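PDB 6UEH: Cow rumen GH26 endo-mannanase from Metagenome, which probably hydrolyses internal beta-1,4-mannosidic linkages in mannans such as galactomannan, through a family 26 glycoside hydrolase domain that is joined to an accessory domain. Local coordinates for residues Ile170-Glu175 with Pro200-Asp206; Leu187-Ile192 with Tyr452-Leu457; Gly197-Ala201 with Ile477-Leu482; Glu226-Glu230 with Glu302-Leu306; Gly384-Thr390 with Ser425-Ser431. All coordinates share one frame; numbering follows the deposited sequence.

In the fold
All five contacts lie in the family 26 hydrolase, whereas the calcium ion is bound by Glu13, Glu15, Ser37, Gly40 and Asp126 at the accessory, CBM6-like end of the chain. Interactions 1 and 5 each pair neighbouring parallel strands of the same barrel, their centres about 13 Å apart. Around interaction 1 gather interaction 3, which shares Pro200 and Ala201 with it, interaction 2 (centres about 11 Å away) and interaction 4, reached through Trp227 and Ala201. Glu428 of interaction 5, probably at the active-site end of the barrel, lies about 3 Å (nearest atoms) from a bound acetate, probably from the crystallisation liquor. Phe455 of interaction 2 packs against Tyr388 and Asp430 of interaction 5.

Interaction 1: Ile170-Glu175 with Pro200-Asp206; sequences ISGQQE and PAIRGFD
Strands 172-174 and 202-206 run parallel, and their backbones are joined by bonds that start at Ser171 O, which takes the N-H of Ile202 at 2.9 Å. Gln173 then uses both its polar backbone atoms, giving its N-H to Ile202 O and receiving that of Gly204. The last bond, from Glu175 N to Gly204 O, is almost straight at 177°.

Side chains add polar links at both ends. Ser171 OG accepts from Ala201 N (3.1 Å) and is also bonded to Ile477 O. Bent at chi2 (78°), Gln174 lays its amide over Gly204, OE1 standing 3.2 Å from Gly204 CA where the glycine has no side chain to obstruct it. Gln174 NE2 donates to Phe205 O at 2.9 Å from well above that carbonyl's plane.

Glu175 and Arg203 form a salt bridge: OE1 lies 2.7 Å from NH2, at the edge of the guanidinium, with the carboxylate plane turned 75° away. Each charge has a second partner, Arg223 for Glu175 OE2 and Glu186 for Arg203 NH1, and a water carries OE2 on to Asp206 N.

Apolar contact gathers at the start of the pair, where Ile170 CG2 meets Ala201 CB at 3.6 Å and the end of Ile202. With helix 187-196 between them in the chain, these strands make a beta-alpha-beta unit of the TIM barrel.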
# COMPACT_ATOMS: atom_id res chain seq x y z
N ILE A 170 -10.90 7.35 -4.61
CA ILE A 170 -12.16 7.35 -3.88
C ILE A 170 -11.94 7.80 -2.43
O ILE A 170 -11.05 7.30 -1.76
CB ILE A 170 -12.81 5.95 -3.90
CG1 ILE A 170 -12.95 5.47 -5.35
CG2 ILE A 170 -14.16 5.97 -3.19
CD1 ILE A 170 -13.45 4.05 -5.48
N SER A 171 -12.75 8.74 -1.96
CA SER A 171 -12.62 9.21 -0.59
C SER A 171 -13.11 8.16 0.41
O SER A 171 -14.02 7.38 0.12
CB SER A 171 -13.38 10.52 -0.39
OG SER A 171 -14.74 10.39 -0.76
N GLY A 172 -12.49 8.13 1.59
CA GLY A 172 -12.85 7.18 2.61
C GLY A 172 -12.57 7.69 4.01
O GLY A 172 -11.79 8.63 4.19
N GLN A 173 -13.20 7.07 5.00
CA GLN A 173 -13.02 7.46 6.39
C GLN A 173 -13.39 6.33 7.34
O GLN A 173 -14.46 5.74 7.21
CB GLN A 173 -13.85 8.71 6.72
CG GLN A 173 -13.75 9.15 8.17
CD GLN A 173 -12.33 9.56 8.56
OE1 GLN A 173 -11.68 10.31 7.84
NE2 GLN A 173 -11.86 9.05 9.69
N GLN A 174 -12.51 6.04 8.29
CA GLN A 174 -12.80 5.04 9.31
C GLN A 174 -13.65 5.64 10.42
O GLN A 174 -13.35 6.74 10.90
CB GLN A 174 -11.50 4.47 9.90
CG GLN A 174 -11.70 3.32 10.87
CD GLN A 174 -11.98 2.00 10.17
OE1 GLN A 174 -11.66 1.83 9.00
NE2 GLN A 174 -12.59 1.06 10.90
N GLU A 175 -14.70 4.94 10.83
CA GLU A 175 -15.53 5.38 11.94
C GLU A 175 -14.89 4.99 13.27
O GLU A 175 -13.99 4.15 13.31
CB GLU A 175 -16.94 4.80 11.86
CG GLU A 175 -17.04 3.33 12.25
CD GLU A 175 -18.48 2.85 12.37
OE1 GLU A 175 -19.41 3.63 12.05
OE2 GLU A 175 -18.69 1.70 12.80
N PRO A 200 -17.43 11.29 2.59
CA PRO A 200 -16.59 10.26 1.98
C PRO A 200 -17.45 9.17 1.35
O PRO A 200 -18.55 8.91 1.84
CB PRO A 200 -15.79 9.71 3.17
CG PRO A 200 -16.67 9.98 4.35
CD PRO A 200 -17.33 11.29 4.06
N ALA A 201 -16.97 8.56 0.28
CA ALA A 201 -17.73 7.51 -0.40
C ALA A 201 -17.61 6.19 0.35
O ALA A 201 -18.58 5.45 0.49
CB ALA A 201 -17.25 7.35 -1.84
N ILE A 202 -16.40 5.91 0.84
CA ILE A 202 -16.11 4.68 1.56
C ILE A 202 -16.12 4.92 3.07
O ILE A 202 -15.54 5.88 3.56
CB ILE A 202 -14.74 4.10 1.13
CG1 ILE A 202 -14.80 3.62 -0.32
CG2 ILE A 202 -14.30 2.97 2.06
CD1 ILE A 202 -13.47 3.11 -0.86
N ARG A 203 -16.80 4.04 3.80
CA ARG A 203 -16.79 4.11 5.26
C ARG A 203 -16.10 2.87 5.83
O ARG A 203 -16.38 1.75 5.41
CB ARG A 203 -18.21 4.25 5.81
CG ARG A 203 -18.30 4.38 7.33
CD ARG A 203 -19.66 4.94 7.75
NE ARG A 203 -19.83 4.99 9.20
CZ ARG A 203 -20.62 5.85 9.82
NH1 ARG A 203 -21.30 6.76 9.13
NH2 ARG A 203 -20.72 5.83 11.15
N GLY A 204 -15.20 3.09 6.78
CA GLY A 204 -14.46 2.00 7.39
C GLY A 204 -15.06 1.55 8.70
O GLY A 204 -15.40 2.38 9.55
N PHE A 205 -15.20 0.24 8.86
CA PHE A 205 -15.78 -0.34 10.07
C PHE A 205 -14.80 -1.34 10.69
O PHE A 205 -13.69 -1.52 10.20
CB PHE A 205 -17.10 -1.05 9.75
CG PHE A 205 -18.13 -0.16 9.08
CD1 PHE A 205 -18.14 -0.01 7.70
CD2 PHE A 205 -19.09 0.50 9.83
CE1 PHE A 205 -19.09 0.79 7.08
CE2 PHE A 205 -20.04 1.30 9.22
CZ PHE A 205 -20.04 1.44 7.85
N ASP A 206 -15.23 -1.98 11.78
CA ASP A 206 -14.41 -3.01 12.43
C ASP A 206 -15.29 -3.94 13.25
O ASP A 206 -16.17 -3.49 13.98
CB ASP A 206 -13.34 -2.38 13.32
CG ASP A 206 -12.16 -3.31 13.57
OD1 ASP A 206 -12.35 -4.34 14.24
OD2 ASP A 206 -11.05 -3.00 13.09
O HOH W 1 -11.06 -0.79 8.35
O HOH W 2 -17.34 -0.49 13.27

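Interaction 2: Leu187-Ile192 with Tyr452-Leu457; sequences LEFEYI and YGEFIL
Two waters grip Tyr191 OH and tie it to the backbone of helix 454-457. One accepts the phenol proton at 2.6 Å from Tyr191 OH and donates to Ile456 O; the other donates to the same hydroxyl and to Leu457 O. The ring itself is held by packing: Leu457 CD2 sits over its face, 4.0 Å from the Tyr191 ring centroid and 27° off the normal, a CH-pi contact. With CG anti to the backbone N (chi1 171°), the tyrosine extends from its helix past Leu457, the two side chains sliding by each other in opposite directions. Leu187 CD2 adds a contact of 3.7 Å to Leu457 CD1.

The contact sets the barrel helix 187-196 against the short helix 454-457, whose N-cap position is Gly453. Glu188 reaches this helix start: its OE2 takes the N-H of Gly453 at 2.9 Å through the anti lone pair, while Glu188 OE1 has a weak bond to Asn181. A bend at chi2 (83°) turns the carboxylate toward Gly453 N. Glu188 CG lies 3.6 Å from Ile456 CG2. The side chains of Ile456 and Ile192 cross at about a right angle, meeting through their CG1 atoms, and Leu467 of helix 464-471 packs on both Tyr191 and Ile456.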
# COMPACT_ATOMS: atom_id res chain seq x y z
N LEU A 187 -19.60 11.67 14.08
CA LEU A 187 -18.79 12.86 14.35
C LEU A 187 -17.76 13.14 13.26
O LEU A 187 -17.76 14.22 12.67
CB LEU A 187 -18.08 12.71 15.70
CG LEU A 187 -17.45 13.95 16.34
CD1 LEU A 187 -17.41 13.80 17.85
CD2 LEU A 187 -16.04 14.22 15.82
N GLU A 188 -16.89 12.17 12.99
CA GLU A 188 -15.85 12.33 11.97
C GLU A 188 -16.45 12.66 10.61
O GLU A 188 -15.89 13.44 9.84
CB GLU A 188 -15.00 11.06 11.87
CG GLU A 188 -13.89 10.95 12.91
CD GLU A 188 -14.37 10.40 14.24
OE1 GLU A 188 -15.60 10.21 14.40
OE2 GLU A 188 -13.52 10.16 15.12
N PHE A 189 -17.59 12.05 10.31
CA PHE A 189 -18.21 12.20 9.00
C PHE A 189 -18.88 13.56 8.86
O PHE A 189 -18.80 14.20 7.80
CB PHE A 189 -19.20 11.06 8.77
CG PHE A 189 -18.57 9.71 8.87
CD1 PHE A 189 -18.45 9.07 10.10
CD2 PHE A 189 -18.06 9.08 7.74
CE1 PHE A 189 -17.84 7.84 10.19
CE2 PHE A 189 -17.45 7.84 7.83
CZ PHE A 189 -17.34 7.22 9.06
N GLU A 190 -19.54 14.03 9.92
CA GLU A 190 -20.15 15.34 9.90
C GLU A 190 -19.09 16.44 9.85
O GLU A 190 -19.33 17.52 9.32
CB GLU A 190 -21.06 15.53 11.12
CG GLU A 190 -22.27 14.61 11.12
CD GLU A 190 -23.11 14.74 9.86
OE1 GLU A 190 -23.62 15.85 9.60
OE2 GLU A 190 -23.25 13.74 9.13
N TYR A 191 -17.92 16.15 10.41
CA TYR A 191 -16.79 17.08 10.34
C TYR A 191 -16.38 17.30 8.89
O TYR A 191 -16.21 18.43 8.44
CB TYR A 191 -15.60 16.56 11.14
CG TYR A 191 -14.33 17.36 10.93
CD1 TYR A 191 -14.15 18.60 11.54
CD2 TYR A 191 -13.31 16.88 10.12
CE1 TYR A 191 -12.99 19.33 11.35
CE2 TYR A 191 -12.14 17.61 9.91
CZ TYR A 191 -11.99 18.84 10.53
OH TYR A 191 -10.83 19.56 10.33
N ILE A 192 -16.23 16.20 8.15
CA ILE A 192 -15.87 16.24 6.74
C ILE A 192 -16.94 16.97 5.92
O ILE A 192 -16.62 17.81 5.07
CB ILE A 192 -15.65 14.82 6.18
CG1 ILE A 192 -14.51 14.14 6.93
CG2 ILE A 192 -15.38 14.87 4.69
CD1 ILE A 192 -14.28 12.70 6.54
N TYR A 452 -9.70 7.07 12.55
CA TYR A 452 -10.62 7.93 13.29
C TYR A 452 -9.88 8.88 14.23
O TYR A 452 -8.65 8.81 14.36
CB TYR A 452 -11.63 7.10 14.08
CG TYR A 452 -11.04 6.01 14.95
CD1 TYR A 452 -10.38 6.33 16.14
CD2 TYR A 452 -11.15 4.67 14.60
CE1 TYR A 452 -9.84 5.34 16.94
CE2 TYR A 452 -10.61 3.68 15.40
CZ TYR A 452 -9.96 4.02 16.56
OH TYR A 452 -9.43 3.03 17.36
N GLY A 453 -10.63 9.76 14.88
CA GLY A 453 -10.05 10.68 15.84
C GLY A 453 -9.13 11.71 15.22
O GLY A 453 -9.45 12.30 14.19
N GLU A 454 -7.97 11.90 15.84
CA GLU A 454 -7.04 12.97 15.47
C GLU A 454 -6.53 12.89 14.03
O GLU A 454 -6.08 13.88 13.47
CB GLU A 454 -5.83 12.96 16.41
CG GLU A 454 -4.87 11.80 16.17
CD GLU A 454 -3.51 12.02 16.82
OE1 GLU A 454 -2.49 11.93 16.11
OE2 GLU A 454 -3.48 12.29 18.04
N PHE A 455 -6.60 11.71 13.42
CA PHE A 455 -6.01 11.53 12.10
C PHE A 455 -6.81 12.24 11.02
O PHE A 455 -6.28 12.53 9.94
CB PHE A 455 -5.86 10.04 11.80
CG PHE A 455 -4.90 9.34 12.71
CD1 PHE A 455 -3.53 9.47 12.53
CD2 PHE A 455 -5.36 8.57 13.77
CE1 PHE A 455 -2.64 8.84 13.39
CE2 PHE A 455 -4.48 7.93 14.62
CZ PHE A 455 -3.11 8.07 14.43
N ILE A 456 -8.07 12.55 11.31
CA ILE A 456 -8.88 13.35 10.40
C ILE A 456 -9.25 14.69 11.04
O ILE A 456 -9.35 15.71 10.36
CB ILE A 456 -10.17 12.60 9.97
CG1 ILE A 456 -11.01 13.45 9.01
CG2 ILE A 456 -10.99 12.18 11.19
CD1 ILE A 456 -10.29 13.81 7.73
N LEU A 457 -9.41 14.70 12.36
CA LEU A 457 -9.90 15.88 13.07
C LEU A 457 -8.80 16.90 13.41
O LEU A 457 -9.10 18.07 13.66
CB LEU A 457 -10.61 15.46 14.36
CG LEU A 457 -11.81 14.52 14.23
CD1 LEU A 457 -12.33 14.16 15.61
CD2 LEU A 457 -12.90 15.15 13.39
O HOH W 3 -8.59 18.30 10.11
O HOH W 4 -9.86 20.55 12.62

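Interaction 3: Gly197-Ala201 with Ile477-Leu482; sequences GKYPA and ITLEDL
The loop that leads from helix 187-196 into the barrel strand 202-206 meets the 3-10 turn 479-481 near the end of the chain, where Leu479 N bonds to Tyr199 O at 3.0 Å. Alongside this bond Tyr199 CB rests on Leu479 CB, 3.7 Å away. A water joins Tyr199 N, Thr478 OG1 and Glu480 N. Lys198 CB and CG pass the methyl of Thr478, and a bend at chi2 (-73°) then turns the extended remainder toward Glu480. The resulting salt bridge, 2.5 Å between Lys198 NZ and Glu480 OE2, is unusually short and its exact length doubtful. The turn itself is braced by Asp481 OD2, which accepts from Thr478 N at 2.9 Å. Ala201 CB packs against Leu482 CD1 at 3.7 Å; Pro200 O, near Leu479 CB, is buried with no partner. Tyr471 of helix 464-471 touches Lys198, Pro200 and Thr478, Tyr160 of helix 152-164 backs Ile477 and Leu482, and residues of strand 169-174 touch Pro200, Ala201 and Thr478.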
# COMPACT_ATOMS: atom_id res chain seq x y z
N GLY A 197 -18.25 20.08 2.33
CA GLY A 197 -19.52 20.03 1.62
C GLY A 197 -19.78 18.64 1.06
O GLY A 197 -20.80 18.40 0.42
N LYS A 198 -18.84 17.73 1.30
CA LYS A 198 -18.93 16.36 0.78
C LYS A 198 -18.89 15.33 1.90
O LYS A 198 -18.37 15.60 2.98
CB LYS A 198 -17.79 16.08 -0.20
CG LYS A 198 -17.56 17.15 -1.26
CD LYS A 198 -18.65 17.15 -2.31
CE LYS A 198 -18.33 18.14 -3.42
NZ LYS A 198 -19.39 18.17 -4.46
N TYR A 199 -19.43 14.15 1.62
CA TYR A 199 -19.21 12.98 2.46
C TYR A 199 -18.21 12.04 1.79
O TYR A 199 -18.13 11.99 0.57
CB TYR A 199 -20.52 12.22 2.71
CG TYR A 199 -21.42 12.80 3.78
CD1 TYR A 199 -21.09 12.72 5.12
CD2 TYR A 199 -22.63 13.40 3.44
CE1 TYR A 199 -21.92 13.23 6.10
CE2 TYR A 199 -23.47 13.92 4.41
CZ TYR A 199 -23.11 13.83 5.74
OH TYR A 199 -23.94 14.34 6.71
N PRO A 200 -17.43 11.29 2.59
CA PRO A 200 -16.59 10.26 1.98
C PRO A 200 -17.45 9.17 1.35
O PRO A 200 -18.55 8.91 1.84
CB PRO A 200 -15.79 9.71 3.17
CG PRO A 200 -16.67 9.98 4.35
CD PRO A 200 -17.33 11.29 4.06
N ALA A 201 -16.97 8.56 0.28
CA ALA A 201 -17.73 7.51 -0.40
C ALA A 201 -17.61 6.19 0.35
O ALA A 201 -18.58 5.45 0.49
CB ALA A 201 -17.25 7.35 -1.84
N ILE A 477 -13.54 10.91 -5.86
CA ILE A 477 -14.91 10.43 -5.80
C ILE A 477 -15.45 10.51 -4.38
O ILE A 477 -14.85 9.97 -3.45
CB ILE A 477 -15.02 8.98 -6.32
CG1 ILE A 477 -14.75 8.95 -7.82
CG2 ILE A 477 -16.38 8.39 -6.00
CD1 ILE A 477 -14.68 7.56 -8.40
N THR A 478 -16.58 11.20 -4.22
CA THR A 478 -17.22 11.33 -2.91
C THR A 478 -18.55 10.58 -2.94
O THR A 478 -18.90 9.97 -3.95
CB THR A 478 -17.43 12.80 -2.53
OG1 THR A 478 -18.40 13.40 -3.40
CG2 THR A 478 -16.12 13.58 -2.63
N LEU A 479 -19.29 10.64 -1.83
CA LEU A 479 -20.51 9.85 -1.68
C LEU A 479 -21.52 10.10 -2.81
O LEU A 479 -22.12 9.17 -3.34
CB LEU A 479 -21.17 10.13 -0.33
CG LEU A 479 -22.41 9.30 0.01
CD1 LEU A 479 -22.09 7.82 -0.11
CD2 LEU A 479 -22.93 9.63 1.40
N GLU A 480 -21.69 11.37 -3.16
CA GLU A 480 -22.66 11.77 -4.18
C GLU A 480 -22.32 11.22 -5.57
O GLU A 480 -23.21 11.09 -6.41
CB GLU A 480 -22.75 13.30 -4.24
CG GLU A 480 -21.43 13.97 -4.62
CD GLU A 480 -21.55 15.48 -4.75
OE1 GLU A 480 -22.60 16.03 -4.37
OE2 GLU A 480 -20.58 16.10 -5.24
N ASP A 481 -21.05 10.91 -5.81
CA ASP A 481 -20.59 10.47 -7.13
C ASP A 481 -20.89 9.00 -7.40
O ASP A 481 -20.83 8.55 -8.55
CB ASP A 481 -19.09 10.72 -7.28
CG ASP A 481 -18.70 12.17 -7.11
OD1 ASP A 481 -19.50 13.06 -7.50
OD2 ASP A 481 -17.59 12.43 -6.60
N LEU A 482 -21.21 8.25 -6.35
CA LEU A 482 -21.44 6.82 -6.48
C LEU A 482 -22.74 6.52 -7.22
O LEU A 482 -23.68 7.31 -7.18
CB LEU A 482 -21.44 6.15 -5.11
CG LEU A 482 -20.13 6.23 -4.32
CD1 LEU A 482 -20.25 5.45 -3.02
CD2 LEU A 482 -18.96 5.72 -5.15
O HOH W 5 -20.77 13.82 -1.35

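Interaction 4: Glu226-Glu230 with Glu302-Leu306; sequences EWVKE and EKVPL
Val228 and Val304 make the apolar part of this contact, Val228 CG2 lying 3.9 Å from Val304 CG1, with the side chains crossing obliquely. The other branch of each valine is used as well: Val228 CG1 comes to 4.5 Å from Pro305 CD, at the limit of contact, and Val304 CG2 lies 3.7 Å from Lys229 CG.

The polar part belongs to Lys229. Bent at both chi2 (-77°) and chi3 (-79°), it folds its aliphatic chain over Val304 and returns to the backbone of Glu302. Lys229 CE and NZ both lie 3.4 Å from Glu302 O, and the bond from NZ is weak. The carbonyl is that of the residue just past helix 280-301, whose end is closed by a Schellman motif with Lys303 at C-prime, its phi positive.

Helix 220-230 is thus packed against the link from helix 280-301 to barrel strand 306-309. Apolar packing of the valines and the aliphatic part of Lys229 probably carries most of the contact, and the helix C-terminus would offer the ammonium at most a mild electrostatic attraction.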
# COMPACT_ATOMS: atom_id res chain seq x y z
N GLU A 226 -26.83 0.44 6.89
CA GLU A 226 -27.30 1.81 6.73
C GLU A 226 -26.47 2.55 5.68
O GLU A 226 -27.01 3.20 4.79
CB GLU A 226 -27.26 2.55 8.07
CG GLU A 226 -28.11 3.81 8.13
CD GLU A 226 -27.42 5.02 7.53
OE1 GLU A 226 -26.17 5.02 7.43
OE2 GLU A 226 -28.13 5.98 7.15
N TRP A 227 -25.15 2.43 5.79
CA TRP A 227 -24.24 3.13 4.89
C TRP A 227 -24.44 2.70 3.44
O TRP A 227 -24.54 3.53 2.54
CB TRP A 227 -22.78 2.89 5.31
CG TRP A 227 -21.80 3.69 4.51
CD1 TRP A 227 -20.97 3.24 3.52
CD2 TRP A 227 -21.54 5.10 4.64
NE1 TRP A 227 -20.22 4.28 3.02
CE2 TRP A 227 -20.55 5.43 3.69
CE3 TRP A 227 -22.06 6.11 5.45
CZ2 TRP A 227 -20.06 6.72 3.54
CZ3 TRP A 227 -21.57 7.39 5.30
CH2 TRP A 227 -20.58 7.69 4.36
N VAL A 228 -24.52 1.39 3.22
CA VAL A 228 -24.62 0.85 1.87
C VAL A 228 -26.03 0.94 1.31
O VAL A 228 -26.24 1.51 0.24
CB VAL A 228 -24.16 -0.62 1.83
CG1 VAL A 228 -24.41 -1.22 0.45
CG2 VAL A 228 -22.69 -0.74 2.21
N LYS A 229 -27.00 0.40 2.03
CA LYS A 229 -28.35 0.24 1.51
C LYS A 229 -29.18 1.53 1.56
O LYS A 229 -30.09 1.72 0.75
CB LYS A 229 -29.08 -0.87 2.27
CG LYS A 229 -28.39 -2.22 2.20
CD LYS A 229 -28.63 -2.91 0.86
CE LYS A 229 -30.00 -3.57 0.81
NZ LYS A 229 -30.27 -4.25 -0.48
N GLU A 230 -28.87 2.42 2.50
CA GLU A 230 -29.67 3.63 2.66
C GLU A 230 -28.95 4.89 2.18
O GLU A 230 -29.60 5.82 1.69
CB GLU A 230 -30.09 3.80 4.12
CG GLU A 230 -31.06 2.73 4.60
CD GLU A 230 -31.62 3.00 5.98
OE1 GLU A 230 -31.02 3.81 6.72
OE2 GLU A 230 -32.67 2.41 6.32
N GLU A 302 -28.70 -9.56 3.47
CA GLU A 302 -29.28 -8.30 3.02
C GLU A 302 -28.58 -7.79 1.77
O GLU A 302 -28.70 -6.61 1.41
CB GLU A 302 -29.20 -7.25 4.14
CG GLU A 302 -29.81 -7.70 5.46
CD GLU A 302 -31.33 -7.78 5.43
OE1 GLU A 302 -31.94 -7.25 4.48
OE2 GLU A 302 -31.91 -8.38 6.37
N LYS A 303 -27.84 -8.68 1.11
CA LYS A 303 -27.17 -8.39 -0.17
C LYS A 303 -26.21 -7.21 -0.07
O LYS A 303 -26.19 -6.34 -0.95
CB LYS A 303 -28.21 -8.14 -1.26
CG LYS A 303 -29.11 -9.33 -1.54
CD LYS A 303 -30.07 -9.05 -2.68
CE LYS A 303 -30.90 -10.28 -3.01
NZ LYS A 303 -30.03 -11.45 -3.35
N VAL A 304 -25.42 -7.18 1.00
CA VAL A 304 -24.44 -6.12 1.20
C VAL A 304 -23.03 -6.64 0.98
O VAL A 304 -22.56 -7.51 1.71
CB VAL A 304 -24.54 -5.52 2.62
CG1 VAL A 304 -23.45 -4.49 2.82
CG2 VAL A 304 -25.91 -4.90 2.84
N PRO A 305 -22.35 -6.10 -0.04
CA PRO A 305 -20.94 -6.42 -0.31
C PRO A 305 -20.03 -5.66 0.64
O PRO A 305 -20.41 -4.61 1.15
CB PRO A 305 -20.75 -5.96 -1.75
CG PRO A 305 -21.69 -4.81 -1.88
CD PRO A 305 -22.90 -5.16 -1.04
N LEU A 306 -18.83 -6.19 0.87
CA LEU A 306 -17.91 -5.59 1.83
C LEU A 306 -16.45 -5.74 1.38
O LEU A 306 -16.02 -6.84 1.03
CB LEU A 306 -18.09 -6.23 3.21
CG LEU A 306 -17.20 -5.75 4.35
CD1 LEU A 306 -17.55 -4.32 4.74
CD2 LEU A 306 -17.31 -6.69 5.55

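Interaction 5: Gly384-Thr390 with Ser425-Ser431; sequences GYDKYNT and SLAENDS
Lys387 CB rests 3.8 Å from Leu426 CD2 of the neighbouring strand. The bend at chi3 (63°) carries Lys387 CE past Asn429 CB, and that at chi4 (60°) turns NZ toward Ser431. Lys387 NZ donates to Ser431 O at 2.7 Å, in the carbonyl plane and on a lone pair. It also donates to Asn389 OD1. A longer salt bridge of 3.3 Å joins Lys387 NZ to Asp430 OD1.

Asp430 OD2 accepts from Thr390 N and, at 2.8 Å, from Thr390 OG1, both from the same face of its carboxylate. The strands are parallel, with backbone bonds such as Lys387 N to Glu428 O, and a beta bulge shifts their register by one residue between Gly384 and Asp386.

On the sheet face that carries Asp386 and Glu428, the hydroxyl of Tyr388, from the loop after the strand, donates to Glu428 OE1 at 2.8 Å, the oxygen lying at the ring's edge. Arg309 bridges Asp386 OD2 and Glu428 OE2, holding the two groups together, and Asn362 binds Asp386 OD1. The buried ammonium thus has three oxygens around it, and the carboxylates join a polar network at the C-terminal end of the barrel strands, where family 26 enzymes have their active site.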
# COMPACT_ATOMS: atom_id res chain seq x y z
N GLY A 384 -3.90 -3.47 0.06
CA GLY A 384 -3.99 -2.25 0.84
C GLY A 384 -2.64 -1.82 1.36
O GLY A 384 -1.80 -2.66 1.69
N TYR A 385 -2.42 -0.51 1.43
CA TYR A 385 -1.22 0.01 2.08
C TYR A 385 -1.62 0.99 3.17
O TYR A 385 -2.40 1.91 2.93
CB TYR A 385 -0.28 0.69 1.07
CG TYR A 385 1.03 1.10 1.71
CD1 TYR A 385 2.00 0.16 2.02
CD2 TYR A 385 1.29 2.43 2.02
CE1 TYR A 385 3.19 0.52 2.61
CE2 TYR A 385 2.48 2.81 2.61
CZ TYR A 385 3.43 1.85 2.91
OH TYR A 385 4.61 2.21 3.50
N ASP A 386 -1.10 0.77 4.38
CA ASP A 386 -1.40 1.65 5.49
C ASP A 386 -0.26 2.65 5.67
O ASP A 386 0.82 2.30 6.16
CB ASP A 386 -1.64 0.84 6.77
CG ASP A 386 -2.94 0.05 6.71
OD1 ASP A 386 -3.53 -0.05 5.61
OD2 ASP A 386 -3.37 -0.46 7.75
N LYS A 387 -0.51 3.89 5.27
CA LYS A 387 0.53 4.90 5.17
C LYS A 387 0.50 5.89 6.33
O LYS A 387 -0.28 6.84 6.33
CB LYS A 387 0.40 5.66 3.85
CG LYS A 387 1.46 6.74 3.65
CD LYS A 387 0.99 7.80 2.67
CE LYS A 387 -0.23 8.53 3.19
NZ LYS A 387 0.05 9.22 4.49
N TYR A 388 1.37 5.67 7.31
CA TYR A 388 1.52 6.61 8.40
C TYR A 388 2.91 7.23 8.34
O TYR A 388 3.88 6.65 8.83
CB TYR A 388 1.29 5.92 9.75
CG TYR A 388 -0.15 5.50 9.96
CD1 TYR A 388 -1.07 6.38 10.52
CD2 TYR A 388 -0.59 4.23 9.60
CE1 TYR A 388 -2.39 6.01 10.72
CE2 TYR A 388 -1.92 3.85 9.80
CZ TYR A 388 -2.81 4.75 10.36
OH TYR A 388 -4.12 4.39 10.57
N ASN A 389 3.00 8.40 7.72
CA ASN A 389 4.30 9.01 7.47
C ASN A 389 4.43 10.44 8.00
O ASN A 389 5.21 11.22 7.47
CB ASN A 389 4.61 9.00 5.96
CG ASN A 389 3.52 9.66 5.13
OD1 ASN A 389 2.53 10.17 5.66
ND2 ASN A 389 3.71 9.66 3.82
N THR A 390 3.69 10.77 9.05
CA THR A 390 3.82 12.09 9.66
C THR A 390 4.82 12.07 10.80
O THR A 390 5.33 13.12 11.21
CB THR A 390 2.48 12.62 10.20
OG1 THR A 390 1.93 11.69 11.14
CG2 THR A 390 1.49 12.82 9.06
N SER A 425 -4.57 0.31 -2.90
CA SER A 425 -5.19 1.44 -2.22
C SER A 425 -4.44 1.87 -0.96
O SER A 425 -3.55 1.17 -0.48
CB SER A 425 -6.62 1.08 -1.84
OG SER A 425 -6.64 0.06 -0.86
N LEU A 426 -4.80 3.05 -0.45
CA LEU A 426 -4.37 3.48 0.87
C LEU A 426 -5.44 3.09 1.87
O LEU A 426 -6.36 3.86 2.15
CB LEU A 426 -4.11 4.99 0.90
CG LEU A 426 -2.91 5.49 0.09
CD1 LEU A 426 -2.88 7.01 0.07
CD2 LEU A 426 -1.61 4.93 0.66
N ALA A 427 -5.35 1.86 2.38
CA ALA A 427 -6.37 1.31 3.27
C ALA A 427 -6.46 2.08 4.58
O ALA A 427 -7.53 2.18 5.18
CB ALA A 427 -6.08 -0.16 3.55
N GLU A 428 -5.32 2.61 5.03
CA GLU A 428 -5.25 3.49 6.19
C GLU A 428 -4.20 4.56 5.97
O GLU A 428 -3.22 4.34 5.25
CB GLU A 428 -4.91 2.72 7.48
CG GLU A 428 -5.90 1.67 7.92
CD GLU A 428 -5.54 1.07 9.26
OE1 GLU A 428 -4.74 1.69 9.99
OE2 GLU A 428 -6.04 -0.03 9.59
N ASN A 429 -4.39 5.72 6.59
CA ASN A 429 -3.35 6.75 6.58
C ASN A 429 -3.54 7.77 7.69
O ASN A 429 -4.61 7.85 8.30
CB ASN A 429 -3.30 7.47 5.22
CG ASN A 429 -4.67 7.90 4.73
OD1 ASN A 429 -5.26 7.27 3.85
ND2 ASN A 429 -5.19 8.99 5.29
N ASP A 430 -2.49 8.52 7.99
CA ASP A 430 -2.67 9.74 8.75
C ASP A 430 -3.00 10.82 7.73
O ASP A 430 -4.17 11.06 7.44
CB ASP A 430 -1.44 10.10 9.62
CG ASP A 430 -0.12 9.74 8.96
OD1 ASP A 430 -0.06 9.65 7.72
OD2 ASP A 430 0.87 9.56 9.70
N SER A 431 -1.97 11.43 7.16
CA SER A 431 -2.18 12.44 6.13
C SER A 431 -2.69 11.83 4.83
O SER A 431 -2.18 10.81 4.36
CB SER A 431 -0.89 13.22 5.85
OG SER A 431 -0.53 14.03 6.96